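Peptide synthetase, module 7 (Actinoplanes teichomyceticus, PDB 4TX3) probably serves as a condensation-like X domain of a glycopeptide (teicoplanin) peptide synthetase, recruiting the cytochrome P450 enzymes that crosslink the carrier-bound peptide. Local coordinates at residues B[114-126]-B[136-148]. Numbering follows the deposited sequence.
Sequences LFDLTRDMPWRCE and VLSVTVHRIAADD. With SO4 (sulfate ion), chain F.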
loop_
_atom_site.group_PDB
_atom_site.type_symbol
_atom_site.label_atom_id
_atom_site.label_comp_id
_atom_site.label_asym_id
_atom_site.label_seq_id
_atom_site.Cartn_x
_atom_site.Cartn_y
_atom_site.Cartn_z
ATOM N N LEU B 114 -8.739 12.398 -29.277
ATOM C CA LEU B 114 -9.556 11.188 -29.308
ATOM C C LEU B 114 -8.753 9.971 -29.771
ATOM O O LEU B 114 -7.833 10.103 -30.576
ATOM C CB LEU B 114 -10.781 11.401 -30.205
ATOM C CG LEU B 114 -11.723 12.509 -29.718
ATOM C CD1 LEU B 114 -12.976 12.588 -30.559
ATOM C CD2 LEU B 114 -12.070 12.330 -28.236
ATOM N N PHE B 115 -9.081 8.798 -29.229
ATOM C CA PHE B 115 -8.499 7.526 -29.681
ATOM C C PHE B 115 -9.391 6.862 -30.722
ATOM O O PHE B 115 -10.618 6.919 -30.609
ATOM C CB PHE B 115 -8.298 6.548 -28.503
ATOM C CG PHE B 115 -7.293 7.015 -27.475
ATOM C CD1 PHE B 115 -7.691 7.830 -26.408
ATOM C CD2 PHE B 115 -5.956 6.636 -27.561
ATOM C CE1 PHE B 115 -6.779 8.254 -25.455
ATOM C CE2 PHE B 115 -5.028 7.063 -26.605
ATOM C CZ PHE B 115 -5.437 7.867 -25.556
ATOM N N ASP B 116 -8.792 6.226 -31.725
ATOM C CA ASP B 116 -9.525 5.211 -32.509
ATOM C C ASP B 116 -9.059 3.831 -32.049
ATOM O O ASP B 116 -8.051 3.301 -32.532
ATOM C CB ASP B 116 -9.319 5.403 -34.015
ATOM C CG ASP B 116 -9.849 4.233 -34.850
ATOM O OD1 ASP B 116 -10.604 3.367 -34.342
ATOM O OD2 ASP B 116 -9.500 4.174 -36.043
ATOM N N LEU B 117 -9.804 3.264 -31.106
ATOM C CA LEU B 117 -9.437 2.001 -30.459
ATOM C C LEU B 117 -9.338 0.794 -31.408
ATOM O O LEU B 117 -8.868 -0.273 -31.003
ATOM C CB LEU B 117 -10.438 1.699 -29.339
ATOM C CG LEU B 117 -10.460 2.869 -28.350
ATOM C CD1 LEU B 117 -11.692 2.865 -27.453
ATOM C CD2 LEU B 117 -9.182 2.823 -27.528
ATOM N N THR B 118 -9.763 0.947 -32.661
ATOM C CA THR B 118 -9.586 -0.148 -33.619
ATOM C C THR B 118 -8.158 -0.192 -34.180
ATOM O O THR B 118 -7.712 -1.236 -34.631
ATOM C CB THR B 118 -10.598 -0.069 -34.792
ATOM O OG1 THR B 118 -10.489 1.197 -35.452
ATOM C CG2 THR B 118 -11.995 -0.196 -34.271
ATOM N N ARG B 119 -7.428 0.922 -34.143
ATOM C CA ARG B 119 -6.068 0.914 -34.672
ATOM C C ARG B 119 -5.027 1.599 -33.777
ATOM O O ARG B 119 -3.841 1.514 -34.058
ATOM C CB ARG B 119 -6.040 1.545 -36.081
ATOM C CG ARG B 119 -6.356 3.044 -36.167
ATOM C CD ARG B 119 -6.262 3.554 -37.619
ATOM N NE ARG B 119 -7.107 2.763 -38.519
ATOM C CZ ARG B 119 -8.284 3.164 -38.996
ATOM N NH1 ARG B 119 -8.752 4.362 -38.676
ATOM N NH2 ARG B 119 -8.989 2.375 -39.799
ATOM N N ASP B 120 -5.451 2.265 -32.705
ATOM C CA ASP B 120 -4.503 2.924 -31.795
ATOM C C ASP B 120 -4.327 2.161 -30.487
ATOM O O ASP B 120 -5.270 1.563 -29.985
ATOM C CB ASP B 120 -4.956 4.345 -31.441
ATOM C CG ASP B 120 -5.058 5.261 -32.643
ATOM O OD1 ASP B 120 -4.371 5.018 -33.664
ATOM O OD2 ASP B 120 -5.822 6.253 -32.548
ATOM N N MET B 121 -3.127 2.196 -29.924
ATOM C CA MET B 121 -2.934 1.754 -28.549
ATOM C C MET B 121 -3.742 2.681 -27.619
ATOM O O MET B 121 -3.845 3.881 -27.866
ATOM C CB MET B 121 -1.447 1.760 -28.184
ATOM C CG MET B 121 -0.554 1.068 -29.196
ATOM S SD MET B 121 -0.588 -0.713 -29.050
ATOM C CE MET B 121 0.123 -1.210 -30.620
ATOM N N PRO B 122 -4.303 2.134 -26.535
ATOM C CA PRO B 122 -5.228 2.916 -25.707
ATOM C C PRO B 122 -4.536 3.872 -24.709
ATOM O O PRO B 122 -5.121 4.249 -23.704
ATOM C CB PRO B 122 -6.004 1.834 -24.969
ATOM C CG PRO B 122 -4.950 0.752 -24.743
ATOM C CD PRO B 122 -4.026 0.810 -25.950
ATOM N N TRP B 123 -3.301 4.259 -24.980
ATOM C CA TRP B 123 -2.641 5.248 -24.144
ATOM C C TRP B 123 -1.693 6.056 -24.985
ATOM O O TRP B 123 -1.494 5.777 -26.159
ATOM C CB TRP B 123 -1.900 4.602 -22.978
ATOM C CG TRP B 123 -0.747 3.774 -23.379
ATOM C CD1 TRP B 123 -0.781 2.559 -24.009
ATOM C CD2 TRP B 123 0.638 4.075 -23.158
ATOM N NE1 TRP B 123 0.501 2.092 -24.206
ATOM C CE2 TRP B 123 1.390 2.998 -23.692
ATOM C CE3 TRP B 123 1.316 5.151 -22.575
ATOM C CZ2 TRP B 123 2.792 2.970 -23.655
ATOM C CZ3 TRP B 123 2.707 5.119 -22.541
ATOM C CH2 TRP B 123 3.429 4.037 -23.078
ATOM N N ARG B 124 -1.093 7.055 -24.365
ATOM C CA ARG B 124 -0.453 8.127 -25.097
ATOM C C ARG B 124 0.368 8.970 -24.129
ATOM O O ARG B 124 -0.103 9.332 -23.048
ATOM C CB ARG B 124 -1.525 8.960 -25.791
ATOM C CG ARG B 124 -1.063 10.197 -26.449
ATOM C CD ARG B 124 -2.247 11.115 -26.688
ATOM N NE ARG B 124 -3.259 10.493 -27.530
ATOM C CZ ARG B 124 -4.564 10.646 -27.338
ATOM N NH1 ARG B 124 -4.996 11.415 -26.335
ATOM N NH2 ARG B 124 -5.431 10.040 -28.146
ATOM N N CYS B 125 1.601 9.270 -24.501
ATOM C CA CYS B 125 2.441 10.063 -23.632
ATOM C C CYS B 125 3.097 11.196 -24.405
ATOM O O CYS B 125 3.269 11.098 -25.624
ATOM C CB CYS B 125 3.491 9.178 -22.951
ATOM S SG CYS B 125 4.550 8.212 -24.058
ATOM N N GLU B 126 3.433 12.277 -23.702
ATOM C CA GLU B 126 4.239 13.340 -24.293
ATOM C C GLU B 126 5.156 13.962 -23.241
ATOM O O GLU B 126 4.844 14.003 -22.050
ATOM C CB GLU B 126 3.349 14.414 -24.943
ATOM C CG GLU B 126 3.996 15.088 -26.174
ATOM C CD GLU B 126 3.056 16.063 -26.920
ATOM O OE1 GLU B 126 2.132 16.630 -26.289
ATOM O OE2 GLU B 126 3.245 16.275 -28.145
ATOM N N VAL B 136 7.904 18.213 -17.936
ATOM C CA VAL B 136 6.626 17.660 -17.529
ATOM C C VAL B 136 6.269 16.456 -18.404
ATOM O O VAL B 136 6.249 16.535 -19.638
ATOM C CB VAL B 136 5.536 18.714 -17.580
ATOM C CG1 VAL B 136 4.174 18.067 -17.569
ATOM C CG2 VAL B 136 5.692 19.662 -16.401
ATOM N N LEU B 137 6.029 15.323 -17.756
ATOM C CA LEU B 137 5.564 14.137 -18.464
ATOM C C LEU B 137 4.038 14.050 -18.398
ATOM O O LEU B 137 3.445 14.111 -17.327
ATOM C CB LEU B 137 6.201 12.867 -17.889
ATOM C CG LEU B 137 5.705 11.613 -18.608
ATOM C CD1 LEU B 137 6.068 11.680 -20.096
ATOM C CD2 LEU B 137 6.229 10.343 -17.955
ATOM N N SER B 138 3.412 13.931 -19.557
ATOM C CA SER B 138 1.964 13.826 -19.645
ATOM C C SER B 138 1.553 12.427 -20.136
ATOM O O SER B 138 1.985 11.981 -21.214
ATOM C CB SER B 138 1.427 14.912 -20.577
ATOM O OG SER B 138 0.069 14.708 -20.877
ATOM N N VAL B 139 0.740 11.735 -19.332
ATOM C CA VAL B 139 0.209 10.420 -19.699
ATOM C C VAL B 139 -1.317 10.388 -19.730
ATOM O O VAL B 139 -1.979 10.803 -18.780
ATOM C CB VAL B 139 0.709 9.329 -18.738
ATOM C CG1 VAL B 139 0.012 7.987 -19.020
ATOM C CG2 VAL B 139 2.216 9.185 -18.871
ATOM N N THR B 140 -1.866 9.892 -20.831
ATOM C CA THR B 140 -3.307 9.763 -20.990
ATOM C C THR B 140 -3.665 8.315 -21.305
ATOM O O THR B 140 -3.103 7.723 -22.227
ATOM C CB THR B 140 -3.847 10.669 -22.115
ATOM O OG1 THR B 140 -3.563 12.041 -21.823
ATOM C CG2 THR B 140 -5.336 10.507 -22.253
ATOM N N VAL B 141 -4.589 7.733 -20.543
ATOM C CA VAL B 141 -5.041 6.372 -20.826
ATOM C C VAL B 141 -6.550 6.344 -21.081
ATOM O O VAL B 141 -7.330 6.947 -20.345
ATOM C CB VAL B 141 -4.705 5.411 -19.676
ATOM C CG1 VAL B 141 -5.111 4.018 -20.055
ATOM C CG2 VAL B 141 -3.211 5.469 -19.325
ATOM N N HIS B 142 -6.964 5.663 -22.138
ATOM C CA HIS B 142 -8.388 5.467 -22.377
ATOM C C HIS B 142 -9.008 4.509 -21.345
ATOM O O HIS B 142 -8.396 3.504 -20.959
ATOM C CB HIS B 142 -8.636 4.941 -23.789
ATOM C CG HIS B 142 -10.056 5.067 -24.216
ATOM N ND1 HIS B 142 -11.040 4.201 -23.787
ATOM C CD2 HIS B 142 -10.674 5.989 -24.996
ATOM C CE1 HIS B 142 -12.198 4.574 -24.303
ATOM N NE2 HIS B 142 -12.002 5.656 -25.037
ATOM N N ARG B 143 -10.233 4.819 -20.922
ATOM C CA ARG B 143 -10.925 4.031 -19.899
ATOM C C ARG B 143 -11.224 2.581 -20.277
ATOM O O ARG B 143 -11.588 1.777 -19.396
ATOM C CB ARG B 143 -12.228 4.711 -19.499
ATOM C CG ARG B 143 -11.981 5.894 -18.609
ATOM C CD ARG B 143 -13.193 6.219 -17.791
ATOM N NE ARG B 143 -12.953 5.978 -16.370
ATOM C CZ ARG B 143 -12.449 6.893 -15.552
ATOM N NH1 ARG B 143 -12.124 8.099 -16.026
ATOM N NH2 ARG B 143 -12.267 6.609 -14.266
ATOM N N ILE B 144 -11.060 2.231 -21.553
ATOM C CA ILE B 144 -11.159 0.831 -21.954
ATOM C C ILE B 144 -9.974 0.024 -21.389
ATOM O O ILE B 144 -10.009 -1.216 -21.341
ATOM C CB ILE B 144 -11.221 0.674 -23.499
ATOM C CG1 ILE B 144 -11.855 -0.674 -23.887
ATOM C CG2 ILE B 144 -9.832 0.864 -24.146
ATOM C CD1 ILE B 144 -12.003 -0.873 -25.400
ATOM N N ALA B 145 -8.940 0.731 -20.936
ATOM C CA ALA B 145 -7.696 0.082 -20.554
ATOM C C ALA B 145 -7.327 0.284 -19.094
ATOM O O ALA B 145 -6.477 -0.435 -18.567
ATOM C CB ALA B 145 -6.563 0.573 -21.437
ATOM N N ALA B 146 -7.942 1.260 -18.435
ATOM C CA ALA B 146 -7.533 1.598 -17.072
ATOM C C ALA B 146 -8.651 2.183 -16.224
ATOM O O ALA B 146 -9.420 3.025 -16.683
ATOM C CB ALA B 146 -6.357 2.571 -17.115
ATOM N N ASP B 147 -8.731 1.710 -14.984
ATOM C CA ASP B 147 -9.447 2.413 -13.924
ATOM C C ASP B 147 -8.464 3.342 -13.201
ATOM O O ASP B 147 -7.280 3.408 -13.557
ATOM C CB ASP B 147 -10.105 1.428 -12.939
ATOM C CG ASP B 147 -9.096 0.495 -12.238
ATOM O OD1 ASP B 147 -7.865 0.701 -12.336
ATOM O OD2 ASP B 147 -9.546 -0.454 -11.563
ATOM N N ASP B 148 -8.936 4.039 -12.174
ATOM C CA ASP B 148 -8.095 5.023 -11.483
ATOM C C ASP B 148 -6.962 4.403 -10.661
ATOM O O ASP B 148 -5.850 4.919 -10.675
ATOM C CB ASP B 148 -8.958 5.922 -10.592
ATOM C CG ASP B 148 -9.838 6.863 -11.400
ATOM O OD1 ASP B 148 -9.404 8.011 -11.652
ATOM O OD2 ASP B 148 -10.958 6.450 -11.796
HETATM S S SO4 F . -14.562 7.843 -26.432
HETATM O O1 SO4 F . -14.117 6.511 -26.841
HETATM O O2 SO4 F . -13.845 8.847 -27.214
HETATM O O3 SO4 F . -16.002 7.983 -26.696
HETATM O O4 SO4 F . -14.300 8.015 -24.997
#
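Leu117 lies over one face of the His142 imidazole, its CD1 3.8 Å from the ring centroid and closest to CE1, a CH-pi contact in which the two side chains cross at about a right angle. Phe115 CD1 comes up near the plane of the imidazole, 3.8 Å from His142 CD2; the ring planes stand at 90°, but the two side chains slide past each other in opposite directions. A chi1 of -165° turns His142 CG opposite the backbone nitrogen, which sets one ring face under Leu117 CD1 and the CD2 edge beside Phe115. Both ring nitrogens are used. His142 ND1 accepts from Ile144 N at 3.0 Å, close to the ring plane, while its NE2 donates to sulfate O1 at 2.9 Å; Arg31, Arg39 and Arg233 also bind this ion, probably picked up from the crystallisation liquor. With only a methyl group at His142, as in an alanine, Leu117 would probably lose its CH-pi partner, and the Ile144 N-H and the sulfate their ring nitrogens.

His142 begins an HRxxxDD sequence, the counterpart of the HHxxxDG motif of condensation domains, with Arg143 in the place of the second histidine. The motif starts on the last residue of strand 134-142, which forms an antiparallel hairpin with 123-129 in the chloramphenicol-acetyltransferase-like fold, and runs into the turn beyond.

Phe115, in the loop leading into strand 123-129, has Arg124 NH2 3.2 Å above the centre of one face and His142 CB toward the rim of the opposite face. A bend at chi3 (-60°) folds the Arg124 chain so that the guanidinium lies on the Phe115 ring, where NH2 also bonds to Gln113 O. Arg124 and Thr140 lie side by side on the sheet face they share, a hydrogen-bonded antiparallel pair, and Thr140 N gives its hydrogen to Arg124 O at 2.9 Å. On the other face Trp123 CB packs on Val141 CG2, and the indole continues toward Leu60 and Ala64 of helix 53-66. Where the strands part, Pro122 CG rests 3.7 Å from Ala145 CB.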